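PDB 6KWB: 2-oxoglutarate (2OG) and Fe(II)-dependent oxygenase superfamily protein from Arabidopsis thaliana, which probably oxidises the auxin indole-3-acetic acid irreversibly to inactive 2-oxoindole-3-acetic acid, using 2-oxoglutarate as co-substrate. Local coordinates for residues D50-P55 and F149-Y154. Sequence-based numbering, arbitrary orientation.
With AKG (2-oxoglutaric acid), chain E.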
loop_
_atom_site.group_PDB
_atom_site.type_symbol
_atom_site.label_atom_id
_atom_site.label_comp_id
_atom_site.label_asym_id
_atom_site.label_seq_id
_atom_site.Cartn_x
_atom_site.Cartn_y
_atom_site.Cartn_z
ATOM N N ASP A 50 10.495 16.600 0.202
ATOM C CA ASP A 50 11.738 17.172 -0.255
ATOM C C ASP A 50 12.214 16.476 -1.542
ATOM O O ASP A 50 12.767 17.110 -2.448
ATOM C CB ASP A 50 12.794 17.062 0.854
ATOM C CG ASP A 50 14.063 17.823 0.526
ATOM O OD1 ASP A 50 14.017 19.077 0.509
ATOM O OD2 ASP A 50 15.089 17.185 0.240
ATOM N N LEU A 51 11.996 15.169 -1.622
ATOM C CA LEU A 51 12.417 14.392 -2.783
ATOM C C LEU A 51 11.671 14.862 -4.030
ATOM O O LEU A 51 12.254 14.917 -5.108
ATOM C CB LEU A 51 12.176 12.910 -2.549
ATOM C CG LEU A 51 13.339 12.152 -1.909
ATOM C CD1 LEU A 51 13.091 10.661 -1.985
ATOM C CD2 LEU A 51 14.694 12.524 -2.506
ATOM N N PHE A 52 10.396 15.236 -3.884
ATOM C CA PHE A 52 9.613 15.665 -5.047
ATOM C C PHE A 52 10.066 17.026 -5.585
ATOM O O PHE A 52 9.793 17.356 -6.741
ATOM C CB PHE A 52 8.118 15.719 -4.723
ATOM C CG PHE A 52 7.414 14.424 -4.968
ATOM C CD1 PHE A 52 7.288 13.933 -6.249
ATOM C CD2 PHE A 52 6.897 13.690 -3.923
ATOM C CE1 PHE A 52 6.671 12.743 -6.483
ATOM C CE2 PHE A 52 6.274 12.493 -4.157
ATOM C CZ PHE A 52 6.170 12.024 -5.435
ATOM N N GLN A 53 10.838 17.764 -4.788
ATOM C CA GLN A 53 11.369 19.052 -5.214
ATOM C C GLN A 53 12.797 18.925 -5.706
ATOM O O GLN A 53 13.545 19.892 -5.731
ATOM C CB GLN A 53 11.281 20.066 -4.068
ATOM C CG GLN A 53 9.913 20.700 -3.993
ATOM C CD GLN A 53 9.604 21.244 -2.634
ATOM O OE1 GLN A 53 10.360 21.031 -1.686
ATOM N NE2 GLN A 53 8.480 21.946 -2.517
ATOM N N ARG A 54 13.168 17.721 -6.112
ATOM C CA ARG A 54 14.455 17.535 -6.748
ATOM C C ARG A 54 14.355 18.051 -8.194
ATOM O O ARG A 54 13.262 18.167 -8.739
ATOM C CB ARG A 54 14.849 16.060 -6.743
ATOM C CG ARG A 54 15.443 15.577 -5.432
ATOM C CD ARG A 54 16.772 16.224 -5.120
ATOM N NE ARG A 54 17.532 15.449 -4.146
ATOM C CZ ARG A 54 17.386 15.562 -2.831
ATOM N NH1 ARG A 54 18.125 14.817 -2.016
ATOM N NH2 ARG A 54 16.495 16.397 -2.332
ATOM N N PRO A 55 15.495 18.355 -8.828
ATOM C CA PRO A 55 15.429 18.745 -10.241
ATOM C C PRO A 55 14.736 17.707 -11.094
ATOM O O PRO A 55 14.970 16.517 -10.922
ATOM C CB PRO A 55 16.904 18.883 -10.630
ATOM C CG PRO A 55 17.519 19.362 -9.376
ATOM C CD PRO A 55 16.812 18.642 -8.249
ATOM N N PHE A 149 7.920 -0.071 -3.544
ATOM C CA PHE A 149 7.752 1.169 -2.817
ATOM C C PHE A 149 7.321 2.252 -3.798
ATOM O O PHE A 149 7.837 2.333 -4.918
ATOM C CB PHE A 149 9.065 1.516 -2.144
ATOM C CG PHE A 149 9.027 2.754 -1.330
ATOM C CD1 PHE A 149 8.383 2.776 -0.108
ATOM C CD2 PHE A 149 9.659 3.909 -1.784
ATOM C CE1 PHE A 149 8.362 3.946 0.654
ATOM C CE2 PHE A 149 9.649 5.065 -1.046
ATOM C CZ PHE A 149 8.996 5.092 0.183
ATOM N N ARG A 150 6.382 3.089 -3.393
ATOM C CA ARG A 150 5.930 4.134 -4.283
ATOM C C ARG A 150 5.420 5.323 -3.481
ATOM O O ARG A 150 4.521 5.197 -2.651
ATOM C CB ARG A 150 4.858 3.597 -5.240
ATOM C CG ARG A 150 4.086 4.686 -5.976
ATOM C CD ARG A 150 3.714 4.355 -7.440
ATOM N NE ARG A 150 4.886 4.473 -8.292
ATOM C CZ ARG A 150 4.910 5.033 -9.502
ATOM N NH1 ARG A 150 3.815 5.555 -10.035
ATOM N NH2 ARG A 150 6.050 5.075 -10.175
ATOM N N ILE A 151 6.001 6.492 -3.754
ATOM C CA ILE A 151 5.621 7.702 -3.042
ATOM C C ILE A 151 4.915 8.559 -4.051
ATOM O O ILE A 151 5.271 8.550 -5.220
ATOM C CB ILE A 151 6.829 8.430 -2.445
ATOM C CG1 ILE A 151 7.876 8.680 -3.517
ATOM C CG2 ILE A 151 7.460 7.584 -1.404
ATOM C CD1 ILE A 151 9.134 9.344 -2.989
ATOM N N ASN A 152 3.889 9.269 -3.611
ATOM C CA ASN A 152 3.019 9.971 -4.542
ATOM C C ASN A 152 2.786 11.417 -4.157
ATOM O O ASN A 152 2.591 11.706 -2.988
ATOM C CB ASN A 152 1.674 9.256 -4.610
ATOM C CG ASN A 152 1.824 7.756 -4.757
ATOM O OD1 ASN A 152 2.176 7.250 -5.834
ATOM N ND2 ASN A 152 1.561 7.029 -3.664
ATOM N N LYS A 153 2.752 12.304 -5.154
ATOM C CA LYS A 153 2.416 13.721 -4.976
ATOM C C LYS A 153 1.200 14.142 -5.783
ATOM O O LYS A 153 1.253 14.181 -7.009
ATOM C CB LYS A 153 3.581 14.608 -5.380
ATOM C CG LYS A 153 3.335 16.079 -5.130
ATOM C CD LYS A 153 4.534 16.905 -5.604
ATOM C CE LYS A 153 4.282 18.394 -5.526
ATOM N NZ LYS A 153 5.531 19.077 -5.924
ATOM N N TYR A 154 0.116 14.480 -5.097
ATOM C CA TYR A 154 -1.094 14.922 -5.774
ATOM C C TYR A 154 -1.225 16.438 -5.820
ATOM O O TYR A 154 -1.182 17.106 -4.792
ATOM C CB TYR A 154 -2.312 14.341 -5.081
ATOM C CG TYR A 154 -2.312 12.856 -5.121
ATOM C CD1 TYR A 154 -2.859 12.162 -6.195
ATOM C CD2 TYR A 154 -1.695 12.132 -4.112
ATOM C CE1 TYR A 154 -2.833 10.773 -6.228
ATOM C CE2 TYR A 154 -1.654 10.763 -4.143
ATOM C CZ TYR A 154 -2.226 10.082 -5.193
ATOM O OH TYR A 154 -2.170 8.714 -5.180
HETATM C C1 AKG E . -1.544 3.909 -4.380
HETATM O O1 AKG E . -0.383 4.409 -4.404
HETATM O O2 AKG E . -1.795 2.802 -4.940
HETATM C C2 AKG E . -2.663 4.647 -3.680
HETATM O O5 AKG E . -3.811 4.216 -3.799
HETATM C C3 AKG E . -2.308 5.895 -2.868
HETATM C C4 AKG E . -3.483 6.449 -2.069
HETATM C C5 AKG E . -3.273 7.925 -1.773
HETATM O O3 AKG E . -3.963 8.541 -0.900
HETATM O O4 AKG E . -2.394 8.545 -2.428
#
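Lys-153 leaves the strand with CG turned opposite its backbone N (chi1 -176°) and stays extended to its end, so that it and Phe-52 lie antiparallel, each reaching toward the other's backbone. Its CB sits over one face of the Phe-52 ring, 3.5 Å from the centroid and 6° off the normal, a CH-pi contact; farther out, Lys-153 CD lies 3.9 Å from Phe-52 CG. The ring's far end reaches the strand backbone, Phe-52 CZ lying 3.6 Å from Ile-151 O, which meets the ring at its edge. Ile-151 adds apolar packing through CG1, 4.2 Å from Phe-52 CE2, and through CD1 against Leu-51 CD1. Cutting Phe-52 back to an alanine is likely to open a gap against the strand and leave the Lys-153 methylenes without their aromatic partner. On the strand's reverse side, Asn-152 and Tyr-154 bind 2-oxoglutarate, Asn-152 ND2 through a weak hydrogen bond to AKG O1; Tyr-81 and Ser-240 also hold the Asn-152 amide. Thus the end of helix 38-52 packs outside the major sheet of the double-stranded beta-helix core, on strand 147-155, with Phe-52 also touching Glu-82 and Tyr-239 on flanking strands 81-87 and 237-245.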